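Local coordinates for lysosome-associated membrane glycoprotein 2 (Mus musculus, PDB 5GV3) that supports lysosome biogenesis and autophagy and directly inhibits the proton channel TMEM175, which favours acidification of the lysosomal lumen, at residues T12-T25 / P135-V149. Numbering follows the deposited sequence.
With ZN (zinc ion), chain C; ZN (zinc ion), chain E; NAG (2-acetamido-2-deoxy-beta-D-glucopyranose), chain M; NAG (2-acetamido-2-deoxy-beta-D-glucopyranose), chain L.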
loop_
_atom_site.group_PDB
_atom_site.type_symbol
_atom_site.label_atom_id
_atom_site.label_comp_id
_atom_site.label_asym_id
_atom_site.label_seq_id
_atom_site.Cartn_x
_atom_site.Cartn_y
_atom_site.Cartn_z
ATOM N N THR A 12 -12.592 5.042 -15.818
ATOM C CA THR A 12 -11.592 4.773 -14.799
ATOM C C THR A 12 -10.603 5.928 -14.678
ATOM O O THR A 12 -10.029 6.357 -15.676
ATOM C CB THR A 12 -10.811 3.497 -15.132
ATOM O OG1 THR A 12 -11.704 2.377 -15.149
ATOM C CG2 THR A 12 -9.705 3.258 -14.108
ATOM N N CYS A 13 -10.401 6.433 -13.460
ATOM C CA CYS A 13 -9.410 7.490 -13.258
ATOM C C CYS A 13 -8.211 6.985 -12.461
ATOM O O CYS A 13 -7.159 7.614 -12.464
ATOM C CB CYS A 13 -10.028 8.707 -12.567
ATOM S SG CYS A 13 -11.110 8.346 -11.176
ATOM N N LEU A 14 -8.365 5.838 -11.802
ATOM C CA LEU A 14 -7.253 5.207 -11.083
ATOM C C LEU A 14 -7.465 3.694 -11.026
ATOM O O LEU A 14 -8.544 3.226 -10.676
ATOM C CB LEU A 14 -7.106 5.769 -9.667
ATOM C CG LEU A 14 -5.968 5.204 -8.786
ATOM C CD1 LEU A 14 -5.378 6.279 -7.880
ATOM C CD2 LEU A 14 -6.394 3.986 -7.944
ATOM N N TYR A 15 -6.437 2.935 -11.386
ATOM C CA TYR A 15 -6.507 1.489 -11.256
ATOM C C TYR A 15 -5.304 0.977 -10.470
ATOM O O TYR A 15 -4.165 1.378 -10.720
ATOM C CB TYR A 15 -6.576 0.796 -12.620
ATOM C CG TYR A 15 -6.743 -0.712 -12.499
ATOM C CD1 TYR A 15 -8.004 -1.282 -12.380
ATOM C CD2 TYR A 15 -5.643 -1.556 -12.490
ATOM C CE1 TYR A 15 -8.166 -2.647 -12.261
ATOM C CE2 TYR A 15 -5.797 -2.925 -12.366
ATOM C CZ TYR A 15 -7.058 -3.463 -12.251
ATOM O OH TYR A 15 -7.215 -4.826 -12.123
ATOM N N ALA A 16 -5.566 0.099 -9.508
ATOM C CA ALA A 16 -4.507 -0.506 -8.718
ATOM C C ALA A 16 -4.831 -1.969 -8.434
ATOM O O ALA A 16 -5.911 -2.290 -7.954
ATOM C CB ALA A 16 -4.308 0.265 -7.420
ATOM N N GLU A 17 -3.890 -2.843 -8.771
ATOM C CA GLU A 17 -3.994 -4.280 -8.558
ATOM C C GLU A 17 -2.674 -4.733 -7.941
ATOM O O GLU A 17 -1.620 -4.514 -8.534
ATOM C CB GLU A 17 -4.302 -4.959 -9.907
ATOM C CG GLU A 17 -4.316 -6.501 -10.060
ATOM C CD GLU A 17 -4.569 -6.931 -11.542
ATOM O OE1 GLU A 17 -4.938 -6.075 -12.373
ATOM O OE2 GLU A 17 -4.414 -8.105 -11.920
ATOM N N TRP A 18 -2.721 -5.330 -6.750
ATOM C CA TRP A 18 -1.491 -5.709 -6.053
ATOM C C TRP A 18 -1.743 -6.596 -4.829
ATOM O O TRP A 18 -2.883 -6.776 -4.401
ATOM C CB TRP A 18 -0.718 -4.453 -5.625
ATOM C CG TRP A 18 -1.237 -3.787 -4.381
ATOM C CD1 TRP A 18 -0.646 -3.803 -3.159
ATOM C CD2 TRP A 18 -2.443 -3.008 -4.231
ATOM N NE1 TRP A 18 -1.397 -3.097 -2.261
ATOM C CE2 TRP A 18 -2.502 -2.592 -2.887
ATOM C CE3 TRP A 18 -3.471 -2.632 -5.096
ATOM C CZ2 TRP A 18 -3.544 -1.816 -2.384
ATOM C CZ3 TRP A 18 -4.510 -1.857 -4.594
ATOM C CH2 TRP A 18 -4.538 -1.461 -3.251
ATOM N N GLU A 19 -0.667 -7.162 -4.290
ATOM C CA GLU A 19 -0.734 -7.947 -3.061
ATOM C C GLU A 19 0.271 -7.400 -2.043
ATOM O O GLU A 19 1.361 -6.974 -2.404
ATOM C CB GLU A 19 -0.469 -9.430 -3.348
ATOM C CG GLU A 19 -1.510 -10.077 -4.290
ATOM C CD GLU A 19 -1.538 -11.607 -4.229
ATOM O OE1 GLU A 19 -1.420 -12.161 -3.116
ATOM O OE2 GLU A 19 -1.697 -12.262 -5.287
ATOM N N MET A 20 -0.090 -7.400 -0.768
ATOM C CA MET A 20 0.850 -6.947 0.268
ATOM C C MET A 20 0.704 -7.681 1.585
ATOM O O MET A 20 -0.379 -8.151 1.924
ATOM C CB MET A 20 0.688 -5.435 0.484
ATOM C CG MET A 20 -0.739 -4.990 0.832
ATOM S SD MET A 20 -0.931 -3.260 1.374
ATOM C CE MET A 20 -0.029 -2.408 0.158
ATOM N N ASN A 21 1.813 -7.826 2.299
ATOM C CA ASN A 21 1.748 -8.315 3.665
ATOM C C ASN A 21 2.784 -7.569 4.515
ATOM O O ASN A 21 3.702 -6.917 3.982
ATOM C CB ASN A 21 1.827 -9.868 3.754
ATOM C CG ASN A 21 3.161 -10.475 3.346
ATOM O OD1 ASN A 21 4.206 -9.828 3.332
ATOM N ND2 ASN A 21 3.110 -11.782 3.032
ATOM N N PHE A 22 2.574 -7.598 5.828
ATOM C CA PHE A 22 3.385 -6.832 6.770
ATOM C C PHE A 22 3.858 -7.690 7.922
ATOM O O PHE A 22 3.060 -8.279 8.644
ATOM C CB PHE A 22 2.579 -5.657 7.323
ATOM C CG PHE A 22 2.069 -4.727 6.262
ATOM C CD1 PHE A 22 2.935 -3.902 5.572
ATOM C CD2 PHE A 22 0.727 -4.707 5.932
ATOM C CE1 PHE A 22 2.466 -3.058 4.583
ATOM C CE2 PHE A 22 0.249 -3.868 4.943
ATOM C CZ PHE A 22 1.114 -3.043 4.267
ATOM N N THR A 23 5.170 -7.772 8.082
ATOM C CA THR A 23 5.740 -8.520 9.185
ATOM C C THR A 23 6.075 -7.543 10.306
ATOM O O THR A 23 6.965 -6.707 10.164
ATOM C CB THR A 23 6.982 -9.301 8.741
ATOM O OG1 THR A 23 6.645 -10.119 7.617
ATOM C CG2 THR A 23 7.480 -10.198 9.855
ATOM N N ILE A 24 5.322 -7.626 11.400
ATOM C CA ILE A 24 5.446 -6.662 12.491
ATOM C C ILE A 24 5.997 -7.289 13.771
ATOM O O ILE A 24 5.498 -8.316 14.241
ATOM C CB ILE A 24 4.091 -6.005 12.818
ATOM C CG1 ILE A 24 3.505 -5.349 11.566
ATOM C CG2 ILE A 24 4.249 -4.977 13.960
ATOM C CD1 ILE A 24 2.112 -4.802 11.758
ATOM N N THR A 25 7.040 -6.673 14.317
ATOM C CA THR A 25 7.569 -7.070 15.616
ATOM C C THR A 25 7.090 -6.079 16.666
ATOM O O THR A 25 7.278 -4.877 16.516
ATOM C CB THR A 25 9.109 -7.124 15.624
ATOM O OG1 THR A 25 9.570 -7.995 14.586
ATOM C CG2 THR A 25 9.621 -7.641 16.977
ATOM N N PRO A 135 10.292 -1.447 13.161
ATOM C CA PRO A 135 10.043 -2.877 13.378
ATOM C C PRO A 135 9.105 -3.523 12.366
ATOM O O PRO A 135 8.486 -4.534 12.693
ATOM C CB PRO A 135 9.390 -2.893 14.755
ATOM C CG PRO A 135 8.574 -1.640 14.758
ATOM C CD PRO A 135 9.347 -0.622 13.936
ATOM N N VAL A 136 9.003 -2.971 11.163
ATOM C CA VAL A 136 8.061 -3.514 10.187
ATOM C C VAL A 136 8.738 -3.879 8.869
ATOM O O VAL A 136 9.457 -3.074 8.283
ATOM C CB VAL A 136 6.927 -2.512 9.894
ATOM C CG1 VAL A 136 5.971 -3.089 8.875
ATOM C CG2 VAL A 136 6.178 -2.148 11.180
ATOM N N VAL A 137 8.526 -5.109 8.414
ATOM C CA VAL A 137 8.947 -5.490 7.071
ATOM C C VAL A 137 7.739 -5.474 6.131
ATOM O O VAL A 137 6.786 -6.235 6.323
ATOM C CB VAL A 137 9.616 -6.872 7.070
ATOM C CG1 VAL A 137 9.888 -7.345 5.644
ATOM C CG2 VAL A 137 10.904 -6.830 7.875
ATOM N N GLN A 138 7.776 -4.597 5.130
ATOM C CA GLN A 138 6.693 -4.475 4.163
ATOM C C GLN A 138 7.032 -5.199 2.865
ATOM O O GLN A 138 8.120 -5.038 2.318
ATOM C CB GLN A 138 6.395 -3.000 3.880
ATOM C CG GLN A 138 6.164 -2.182 5.143
ATOM C CD GLN A 138 5.929 -0.714 4.873
ATOM O OE1 GLN A 138 5.892 -0.281 3.722
ATOM N NE2 GLN A 138 5.771 0.065 5.939
ATOM N N LYS A 139 6.105 -6.025 2.389
ATOM C CA LYS A 139 6.287 -6.708 1.111
ATOM C C LYS A 139 5.131 -6.404 0.161
ATOM O O LYS A 139 3.963 -6.480 0.542
ATOM C CB LYS A 139 6.431 -8.217 1.319
ATOM C CG LYS A 139 7.747 -8.633 1.982
ATOM C CD LYS A 139 7.849 -10.148 2.088
ATOM C CE LYS A 139 9.172 -10.592 2.699
ATOM N NZ LYS A 139 10.311 -10.211 1.823
ATOM N N TYR A 140 5.475 -6.040 -1.070
ATOM C CA TYR A 140 4.500 -5.710 -2.113
ATOM C C TYR A 140 4.807 -6.518 -3.372
ATOM O O TYR A 140 5.975 -6.666 -3.730
ATOM C CB TYR A 140 4.534 -4.214 -2.449
ATOM C CG TYR A 140 4.440 -3.292 -1.254
ATOM C CD1 TYR A 140 3.213 -2.898 -0.758
ATOM C CD2 TYR A 140 5.583 -2.818 -0.617
ATOM C CE1 TYR A 140 3.120 -2.054 0.334
ATOM C CE2 TYR A 140 5.493 -1.964 0.486
ATOM C CZ TYR A 140 4.248 -1.590 0.950
ATOM O OH TYR A 140 4.103 -0.756 2.034
ATOM N N TRP A 141 3.775 -7.049 -4.028
ATOM C CA TRP A 141 3.973 -7.768 -5.289
ATOM C C TRP A 141 2.699 -7.882 -6.137
ATOM O O TRP A 141 1.629 -7.437 -5.728
ATOM C CB TRP A 141 4.544 -9.162 -5.015
ATOM C CG TRP A 141 3.569 -10.170 -4.416
ATOM C CD1 TRP A 141 2.873 -11.144 -5.087
ATOM C CD2 TRP A 141 3.214 -10.307 -3.029
ATOM N NE1 TRP A 141 2.101 -11.870 -4.205
ATOM C CE2 TRP A 141 2.294 -11.376 -2.940
ATOM C CE3 TRP A 141 3.581 -9.625 -1.862
ATOM C CZ2 TRP A 141 1.735 -11.772 -1.719
ATOM C CZ3 TRP A 141 3.024 -10.018 -0.658
ATOM C CH2 TRP A 141 2.111 -11.086 -0.594
ATOM N N GLY A 142 2.828 -8.470 -7.326
ATOM C CA GLY A 142 1.700 -8.665 -8.228
ATOM C C GLY A 142 1.066 -7.340 -8.599
ATOM O O GLY A 142 -0.150 -7.236 -8.713
ATOM N N ILE A 143 1.905 -6.329 -8.802
ATOM C CA ILE A 143 1.453 -4.949 -8.958
ATOM C C ILE A 143 1.106 -4.598 -10.394
ATOM O O ILE A 143 1.931 -4.757 -11.288
ATOM C CB ILE A 143 2.529 -3.957 -8.458
ATOM C CG1 ILE A 143 2.873 -4.235 -6.994
ATOM C CG2 ILE A 143 2.073 -2.513 -8.672
ATOM C CD1 ILE A 143 4.144 -3.532 -6.516
ATOM N N HIS A 144 -0.130 -4.152 -10.609
ATOM C CA HIS A 144 -0.524 -3.519 -11.862
ATOM C C HIS A 144 -1.141 -2.177 -11.497
ATOM O O HIS A 144 -2.230 -2.134 -10.922
ATOM C CB HIS A 144 -1.514 -4.390 -12.638
ATOM C CG HIS A 144 -0.920 -5.673 -13.120
ATOM N ND1 HIS A 144 -0.757 -6.767 -12.291
ATOM C CD2 HIS A 144 -0.391 -6.027 -14.312
ATOM C CE1 HIS A 144 -0.187 -7.747 -12.969
ATOM N NE2 HIS A 144 0.046 -7.323 -14.198
ATOM N N LEU A 145 -0.466 -1.086 -11.838
ATOM C CA LEU A 145 -0.887 0.213 -11.340
ATOM C C LEU A 145 -0.912 1.315 -12.390
ATOM O O LEU A 145 -0.007 1.417 -13.213
ATOM C CB LEU A 145 0.025 0.633 -10.188
ATOM C CG LEU A 145 -0.130 2.050 -9.633
ATOM C CD1 LEU A 145 -1.513 2.247 -9.052
ATOM C CD2 LEU A 145 0.924 2.305 -8.574
ATOM N N GLN A 146 -1.966 2.123 -12.363
ATOM C CA GLN A 146 -1.968 3.389 -13.093
ATOM C C GLN A 146 -2.791 4.443 -12.366
ATOM O O GLN A 146 -3.999 4.303 -12.186
ATOM C CB GLN A 146 -2.490 3.230 -14.523
ATOM C CG GLN A 146 -2.358 4.542 -15.312
ATOM C CD GLN A 146 -2.856 4.457 -16.748
ATOM O OE1 GLN A 146 -3.516 3.495 -17.141
ATOM N NE2 GLN A 146 -2.524 5.467 -17.540
ATOM N N ALA A 147 -2.107 5.482 -11.909
ATOM C CA ALA A 147 -2.768 6.657 -11.376
ATOM C C ALA A 147 -2.975 7.647 -12.510
ATOM O O ALA A 147 -2.295 7.566 -13.538
ATOM C CB ALA A 147 -1.953 7.275 -10.261
ATOM N N PHE A 148 -3.930 8.553 -12.328
ATOM C CA PHE A 148 -4.217 9.594 -13.305
ATOM C C PHE A 148 -4.460 8.977 -14.674
ATOM O O PHE A 148 -3.693 9.183 -15.609
ATOM C CB PHE A 148 -3.078 10.618 -13.348
ATOM C CG PHE A 148 -2.658 11.105 -11.985
ATOM C CD1 PHE A 148 -3.439 12.014 -11.288
ATOM C CD2 PHE A 148 -1.489 10.650 -11.400
ATOM C CE1 PHE A 148 -3.064 12.456 -10.031
ATOM C CE2 PHE A 148 -1.100 11.091 -10.144
ATOM C CZ PHE A 148 -1.890 11.995 -9.456
ATOM N N VAL A 149 -5.525 8.193 -14.771
ATOM C CA VAL A 149 -5.877 7.551 -16.018
ATOM C C VAL A 149 -6.585 8.555 -16.917
ATOM O O VAL A 149 -7.549 9.196 -16.506
ATOM C CB VAL A 149 -6.785 6.343 -15.785
ATOM C CG1 VAL A 149 -7.090 5.657 -17.103
ATOM C CG2 VAL A 149 -6.129 5.371 -14.807
HETATM ZN ZN ZN C . -5.020 -7.514 -13.764
HETATM ZN ZN ZN E . -1.476 -13.880 -4.128
HETATM C C1 NAG M . 4.210 -12.628 2.617
HETATM C C2 NAG M . 3.869 -14.121 2.722
HETATM C C3 NAG M . 5.068 -14.965 2.297
HETATM C C4 NAG M . 5.562 -14.533 0.922
HETATM C C5 NAG M . 5.824 -13.029 0.896
HETATM C C6 NAG M . 6.186 -12.522 -0.480
HETATM C C7 NAG M . 2.199 -14.864 4.366
HETATM C C8 NAG M . 1.934 -15.191 5.808
HETATM N N2 NAG M . 3.446 -14.476 4.069
HETATM O O3 NAG M . 4.702 -16.339 2.269
HETATM O O4 NAG M . 6.757 -15.233 0.596
HETATM O O5 NAG M . 4.635 -12.328 1.286
HETATM O O6 NAG M . 5.071 -12.625 -1.352
HETATM O O7 NAG M . 1.324 -14.946 3.509
HETATM C C1 NAG L . -12.727 -0.752 -13.861
HETATM C C2 NAG L . -12.575 -1.973 -14.796
HETATM C C3 NAG L . -13.193 -1.707 -16.173
HETATM C C4 NAG L . -14.617 -1.188 -16.023
HETATM C C5 NAG L . -14.638 0.015 -15.085
HETATM C C6 NAG L . -16.033 0.531 -14.821
HETATM C C7 NAG L . -10.110 -1.815 -15.394
HETATM C C8 NAG L . -10.286 -0.405 -15.896
HETATM N N2 NAG L . -11.192 -2.455 -14.905
HETATM O O3 NAG L . -13.185 -2.896 -16.954
HETATM O O4 NAG L . -15.128 -0.810 -17.296
HETATM O O5 NAG L . -14.097 -0.364 -13.813
HETATM O O6 NAG L . -16.562 -0.025 -13.623
HETATM O O7 NAG L . -9.013 -2.362 -15.426
HETATM O O HOH W 1 -5.724 8.989 -10.497
HETATM O O HOH W 2 6.169 -8.754 5.263
HETATM O O HOH W 3 9.180 -7.287 12.005
HETATM O O HOH W 4 -5.495 -5.970 -15.089
#
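Strand 14-25 pairs antiparallel with the broken strand 136-146 through the middle of the first lumenal domain, joining two long strands of its larger beta sheet. Paired backbone bonds run from Tyr15 with Gln146 to Thr23 with Val137, and single bonds close the two ends, Val149 N to Cys13 O and Thr25 N to Pro135 O. Between Glu17 and Glu19 the register slips by one residue: a beta bulge, with Gly142 at positive phi. His144 N still reaches Glu17 O at 2.6 Å.

On one face Trp141 lies between protein and sugar. Its CG sits between backbone N and carbonyl carbon (chi1 73°), which swings the indole back over strand 14-25, where Glu19 CB makes a CH-pi contact 3.7 Å from the centroid of the five-membered ring. The opposite indole face carries O6 of the N-acetylglucosamine linked to Asn21 ND2. Lys139 runs beside the same sugar, CD 3.7 Å from its C5, before NZ bonds Thr130. Glu17 and Glu19 each hold a zinc ion through both carboxylate oxygens; Tyr15 OH donates to Glu17 OE1 (2.6 Å) from above the carboxylate plane.

The other face turns to the four-stranded sheet. Gln138 CG meets the edge of the Phe22 ring, 3.7 Å from CD1, its amide nearly perpendicular to that ring, while Tyr140 OH bonds Gln138 OE1 (2.5 Å) and also Trp70 NE1. Leu145 CD1 packs on Ala16 CB at 3.8 Å.

The seam thus has two chemistries: a mostly apolar inner face in which Tyr140 OH and Gln138 OE1 satisfy each other, and an outer one where the sugar covers one face of the indole and zinc probably offsets the glutamate charges.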